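Local coordinates for protein aminopeptidase C (Lactobacillus rhamnosus, PDB 4K7C) that probably acts as a papain-like cysteine aminopeptidase of the bleomycin hydrolase type, trimming residues from the N-termini of peptides, at residues F92-W102 with Y152-T163. Numbering follows the deposited sequence.
Sequences FELSQNYTFFW and YGIVPKSVMPET
Trp102 lays one face of its indole on the Tyr152 ring in a face-to-face stack, the centroids of the indole five-membered ring and the phenol 3.8 Å apart and the planes only 7° from parallel. Phe101 covers the other indole face through CD2, and Tyr98 CE1 lies in plane at the indole edge. An alanine in place of Trp102 would probably open a gap between Phe101 and Tyr152, leaving Tyr152 without its stacking partner and held at its hydroxyl by Glu106. The Tyr98 ring has Val155 CG1 over one face and Trp102 NE1 over the other; the selenium of Met160, a selenomethionine, sits at its edge in a Met-aromatic contact. With CG trans to its backbone N (chi1 -171°), Tyr98 reaches Tyr152 O through OH in a very short 2.5 Å hydrogen bond, the oxygen lying in the ring plane. Ser95 OG donates in plane to a lone pair of Met160 O, 2.6 Å away, and accepts from Tyr98 N, thereby N-capping the helix. Nearby, Ser95 N bonds to Val155 O at 2.8 Å and Lys157 N to Glu93 O at 2.9 Å, framing a single beta bridge between Leu94 and Pro156. Lys157, alongside Glu93, bends at its last torsion (58°) and gives NZ to Gln96 OE1 at 2.7 Å, with long salt bridges to Glu93 and Glu162, the latter held mainly by Ser167, Ser166 and Arg69. Asn97 ND2 spans Pro161 O, 3.0 Å away, and Leu219 O. The whole is a capped helix start, at the head of helix 96-117, to which the loop after helix 142-152 is fastened within a peptidase C1-like fold.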
loop_
_atom_site.group_PDB
_atom_site.type_symbol
_atom_site.label_atom_id
_atom_site.label_comp_id
_atom_site.label_asym_id
_atom_site.label_seq_id
_atom_site.Cartn_x
_atom_site.Cartn_y
_atom_site.Cartn_z
ATOM N N PHE A 92 25.362 -13.274 14.142
ATOM C CA PHE A 92 24.786 -14.359 14.947
ATOM C C PHE A 92 23.840 -13.776 16.019
ATOM O O PHE A 92 24.108 -12.680 16.573
ATOM C CB PHE A 92 25.879 -15.109 15.666
ATOM C CG PHE A 92 25.329 -16.213 16.544
ATOM C CD1 PHE A 92 24.811 -17.376 15.995
ATOM C CD2 PHE A 92 25.314 -16.050 17.917
ATOM C CE1 PHE A 92 24.312 -18.408 16.816
ATOM C CE2 PHE A 92 24.825 -17.086 18.723
ATOM C CZ PHE A 92 24.282 -18.220 18.172
ATOM N N GLU A 93 22.692 -14.421 16.240
ATOM C CA GLU A 93 21.787 -13.974 17.303
ATOM C C GLU A 93 21.471 -15.091 18.329
ATOM O O GLU A 93 21.333 -16.235 17.961
ATOM C CB GLU A 93 20.423 -13.495 16.777
ATOM C CG GLU A 93 20.191 -12.064 16.440
ATOM C CD GLU A 93 18.716 -11.813 16.031
ATOM O OE1 GLU A 93 18.359 -12.308 14.951
ATOM O OE2 GLU A 93 17.891 -11.265 16.835
ATOM N N LEU A 94 21.385 -14.681 19.595
ATOM C CA LEU A 94 20.884 -15.534 20.665
ATOM C C LEU A 94 19.390 -15.389 20.782
ATOM O O LEU A 94 18.834 -14.298 20.406
ATOM C CB LEU A 94 21.567 -15.153 21.977
ATOM C CG LEU A 94 23.094 -15.335 21.995
ATOM C CD1 LEU A 94 23.862 -14.506 23.075
ATOM C CD2 LEU A 94 23.438 -16.832 22.073
ATOM N N SER A 95 18.742 -16.396 21.374
ATOM C CA SER A 95 17.303 -16.392 21.531
ATOM C C SER A 95 16.839 -15.432 22.632
ATOM O O SER A 95 16.974 -15.703 23.808
ATOM C CB SER A 95 16.800 -17.780 21.857
ATOM O OG SER A 95 15.455 -17.858 22.049
ATOM N N GLN A 96 16.191 -14.350 22.211
ATOM C CA GLN A 96 15.502 -13.496 23.211
ATOM C C GLN A 96 14.216 -14.077 23.766
ATOM O O GLN A 96 13.794 -13.648 24.797
ATOM C CB GLN A 96 15.255 -12.106 22.600
ATOM C CG GLN A 96 16.468 -11.550 21.906
ATOM C CD GLN A 96 16.541 -11.830 20.457
ATOM O OE1 GLN A 96 15.805 -12.665 19.902
ATOM N NE2 GLN A 96 17.552 -11.196 19.794
ATOM N N ASN A 97 13.594 -15.044 23.082
ATOM C CA ASN A 97 12.430 -15.706 23.555
ATOM C C ASN A 97 12.829 -16.616 24.771
ATOM O O ASN A 97 12.069 -16.687 25.711
ATOM C CB ASN A 97 11.776 -16.493 22.497
ATOM C CG ASN A 97 10.398 -16.963 22.893
ATOM O OD1 ASN A 97 9.760 -16.406 23.817
ATOM N ND2 ASN A 97 9.888 -17.914 22.177
ATOM N N TYR A 98 13.997 -17.238 24.703
ATOM C CA TYR A 98 14.516 -18.109 25.772
ATOM C C TYR A 98 14.544 -17.358 27.098
ATOM O O TYR A 98 13.970 -17.837 28.074
ATOM C CB TYR A 98 15.879 -18.746 25.387
ATOM C CG TYR A 98 16.339 -19.819 26.359
ATOM C CD1 TYR A 98 15.839 -21.127 26.333
ATOM C CD2 TYR A 98 17.241 -19.493 27.341
ATOM C CE1 TYR A 98 16.284 -22.087 27.249
ATOM C CE2 TYR A 98 17.636 -20.440 28.301
ATOM C CZ TYR A 98 17.196 -21.723 28.196
ATOM O OH TYR A 98 17.656 -22.698 29.137
ATOM N N THR A 99 15.149 -16.156 27.104
ATOM C CA THR A 99 15.222 -15.359 28.319
ATOM C C THR A 99 13.866 -14.861 28.694
ATOM O O THR A 99 13.541 -14.764 29.876
ATOM C CB THR A 99 16.201 -14.163 28.185
ATOM O OG1 THR A 99 16.035 -13.557 26.872
ATOM C CG2 THR A 99 17.610 -14.613 28.321
ATOM N N PHE A 100 12.974 -14.675 27.697
ATOM C CA PHE A 100 11.642 -14.119 27.961
ATOM C C PHE A 100 10.808 -15.162 28.699
ATOM O O PHE A 100 10.041 -14.883 29.679
ATOM C CB PHE A 100 10.957 -13.763 26.648
ATOM C CG PHE A 100 9.748 -12.833 26.768
ATOM C CD1 PHE A 100 9.751 -11.695 27.559
ATOM C CD2 PHE A 100 8.622 -13.054 25.964
ATOM C CE1 PHE A 100 8.695 -10.838 27.574
ATOM C CE2 PHE A 100 7.529 -12.184 25.960
ATOM C CZ PHE A 100 7.572 -11.062 26.763
ATOM N N PHE A 101 10.913 -16.388 28.243
ATOM C CA PHE A 101 10.197 -17.475 28.915
ATOM C C PHE A 101 10.517 -17.563 30.444
ATOM O O PHE A 101 9.630 -17.538 31.260
ATOM C CB PHE A 101 10.459 -18.828 28.161
ATOM C CG PHE A 101 9.679 -20.020 28.761
ATOM C CD1 PHE A 101 8.555 -20.556 28.170
ATOM C CD2 PHE A 101 10.095 -20.558 29.967
ATOM C CE1 PHE A 101 7.900 -21.640 28.755
ATOM C CE2 PHE A 101 9.424 -21.602 30.561
ATOM C CZ PHE A 101 8.298 -22.106 29.991
ATOM N N TRP A 102 11.813 -17.705 30.769
ATOM C CA TRP A 102 12.297 -17.915 32.119
ATOM C C TRP A 102 12.088 -16.671 32.969
ATOM O O TRP A 102 11.689 -16.770 34.126
ATOM C CB TRP A 102 13.730 -18.329 32.083
ATOM C CG TRP A 102 13.903 -19.696 31.496
ATOM C CD1 TRP A 102 14.666 -20.054 30.421
ATOM C CD2 TRP A 102 13.297 -20.903 31.971
ATOM N NE1 TRP A 102 14.573 -21.413 30.213
ATOM C CE2 TRP A 102 13.742 -21.949 31.147
ATOM C CE3 TRP A 102 12.436 -21.200 33.011
ATOM C CZ2 TRP A 102 13.344 -23.326 31.345
ATOM C CZ3 TRP A 102 12.006 -22.533 33.198
ATOM C CH2 TRP A 102 12.446 -23.573 32.366
ATOM N N TYR A 152 19.792 -20.653 33.860
ATOM C CA TYR A 152 19.235 -21.301 32.667
ATOM C C TYR A 152 20.029 -21.376 31.390
ATOM O O TYR A 152 19.673 -22.097 30.422
ATOM C CB TYR A 152 17.880 -20.697 32.353
ATOM C CG TYR A 152 16.837 -20.909 33.422
ATOM C CD1 TYR A 152 16.257 -22.172 33.610
ATOM C CD2 TYR A 152 16.341 -19.852 34.185
ATOM C CE1 TYR A 152 15.259 -22.395 34.585
ATOM C CE2 TYR A 152 15.322 -20.046 35.135
ATOM C CZ TYR A 152 14.803 -21.311 35.388
ATOM O OH TYR A 152 13.824 -21.541 36.321
ATOM N N GLY A 153 21.110 -20.653 31.380
ATOM C CA GLY A 153 21.977 -20.502 30.223
ATOM C C GLY A 153 21.346 -19.775 29.075
ATOM O O GLY A 153 20.569 -18.861 29.316
ATOM N N ILE A 154 21.728 -20.107 27.871
ATOM C CA ILE A 154 21.225 -19.407 26.699
ATOM C C ILE A 154 21.326 -20.365 25.523
ATOM O O ILE A 154 22.067 -21.364 25.543
ATOM C CB ILE A 154 21.959 -18.024 26.473
ATOM C CG1 ILE A 154 21.139 -17.053 25.558
ATOM C CG2 ILE A 154 23.389 -18.182 25.943
ATOM C CD1 ILE A 154 19.695 -16.806 25.991
ATOM N N VAL A 155 20.586 -20.049 24.478
ATOM C CA VAL A 155 20.590 -20.778 23.227
ATOM C C VAL A 155 20.640 -19.838 21.993
ATOM O O VAL A 155 20.209 -18.671 22.083
ATOM C CB VAL A 155 19.390 -21.752 23.118
ATOM C CG1 VAL A 155 19.353 -22.691 24.307
ATOM C CG2 VAL A 155 18.054 -21.040 22.937
ATOM N N PRO A 156 21.132 -20.351 20.869
ATOM C CA PRO A 156 20.959 -19.648 19.598
ATOM C C PRO A 156 19.491 -19.331 19.346
ATOM O O PRO A 156 18.588 -20.066 19.657
ATOM C CB PRO A 156 21.436 -20.664 18.584
ATOM C CG PRO A 156 22.413 -21.512 19.329
ATOM C CD PRO A 156 21.684 -21.714 20.616
ATOM N N LYS A 157 19.274 -18.226 18.665
ATOM C CA LYS A 157 17.959 -17.851 18.217
ATOM C C LYS A 157 17.248 -18.938 17.411
ATOM O O LYS A 157 16.082 -19.212 17.633
ATOM C CB LYS A 157 18.029 -16.487 17.458
ATOM C CG LYS A 157 16.605 -15.882 17.273
ATOM C CD LYS A 157 16.643 -14.735 16.300
ATOM C CE LYS A 157 15.317 -14.104 16.125
ATOM N NZ LYS A 157 14.912 -13.660 17.503
ATOM N N SER A 158 17.939 -19.584 16.495
ATOM C CA SER A 158 17.363 -20.667 15.703
ATOM C C SER A 158 16.833 -21.806 16.516
ATOM O O SER A 158 16.007 -22.517 16.049
ATOM C CB SER A 158 18.384 -21.234 14.697
ATOM O OG SER A 158 19.475 -21.829 15.376
ATOM N N VAL A 159 17.305 -21.940 17.766
ATOM C CA VAL A 159 16.953 -23.072 18.612
ATOM C C VAL A 159 15.716 -22.832 19.473
ATOM O O VAL A 159 15.015 -23.809 19.855
ATOM C CB VAL A 159 18.194 -23.445 19.478
ATOM C CG1 VAL A 159 17.854 -24.496 20.519
ATOM C CG2 VAL A 159 19.308 -23.995 18.593
HETATM N N MSE A 160 15.410 -21.577 19.752
HETATM C CA MSE A 160 14.158 -21.171 20.376
HETATM C C MSE A 160 13.669 -19.873 19.675
HETATM O O MSE A 160 13.930 -18.756 20.158
HETATM C CB MSE A 160 14.164 -20.917 21.863
HETATM C CG MSE A 160 12.738 -20.975 22.267
HETATM SE SE MSE A 160 12.555 -20.825 24.239
HETATM C CE MSE A 160 10.657 -21.169 24.454
ATOM N N PRO A 161 13.068 -20.051 18.508
ATOM C CA PRO A 161 12.602 -18.925 17.711
ATOM C C PRO A 161 11.476 -18.130 18.369
ATOM O O PRO A 161 10.771 -18.596 19.339
ATOM C CB PRO A 161 12.070 -19.584 16.421
ATOM C CG PRO A 161 12.492 -20.984 16.415
ATOM C CD PRO A 161 12.775 -21.335 17.863
ATOM N N GLU A 162 11.260 -16.948 17.835
ATOM C CA GLU A 162 10.100 -16.168 18.200
ATOM C C GLU A 162 8.759 -16.879 17.892
ATOM O O GLU A 162 8.601 -17.668 16.945
ATOM C CB GLU A 162 10.120 -14.752 17.497
ATOM C CG GLU A 162 11.358 -13.958 17.873
ATOM C CD GLU A 162 11.208 -13.387 19.265
ATOM O OE1 GLU A 162 10.173 -12.706 19.483
ATOM O OE2 GLU A 162 12.125 -13.624 20.105
ATOM N N THR A 163 7.779 -16.504 18.677
ATOM C CA THR A 163 6.384 -16.845 18.470
ATOM C C THR A 163 5.549 -15.538 18.333
ATOM O O THR A 163 6.083 -14.442 18.342
ATOM C CB THR A 163 5.837 -17.638 19.629
ATOM O OG1 THR A 163 5.780 -16.782 20.761
ATOM C CG2 THR A 163 6.709 -18.956 19.939
HETATM O O HOH W 1 20.674 -18.537 15.738
HETATM O O HOH W 2 13.987 -15.640 20.058
#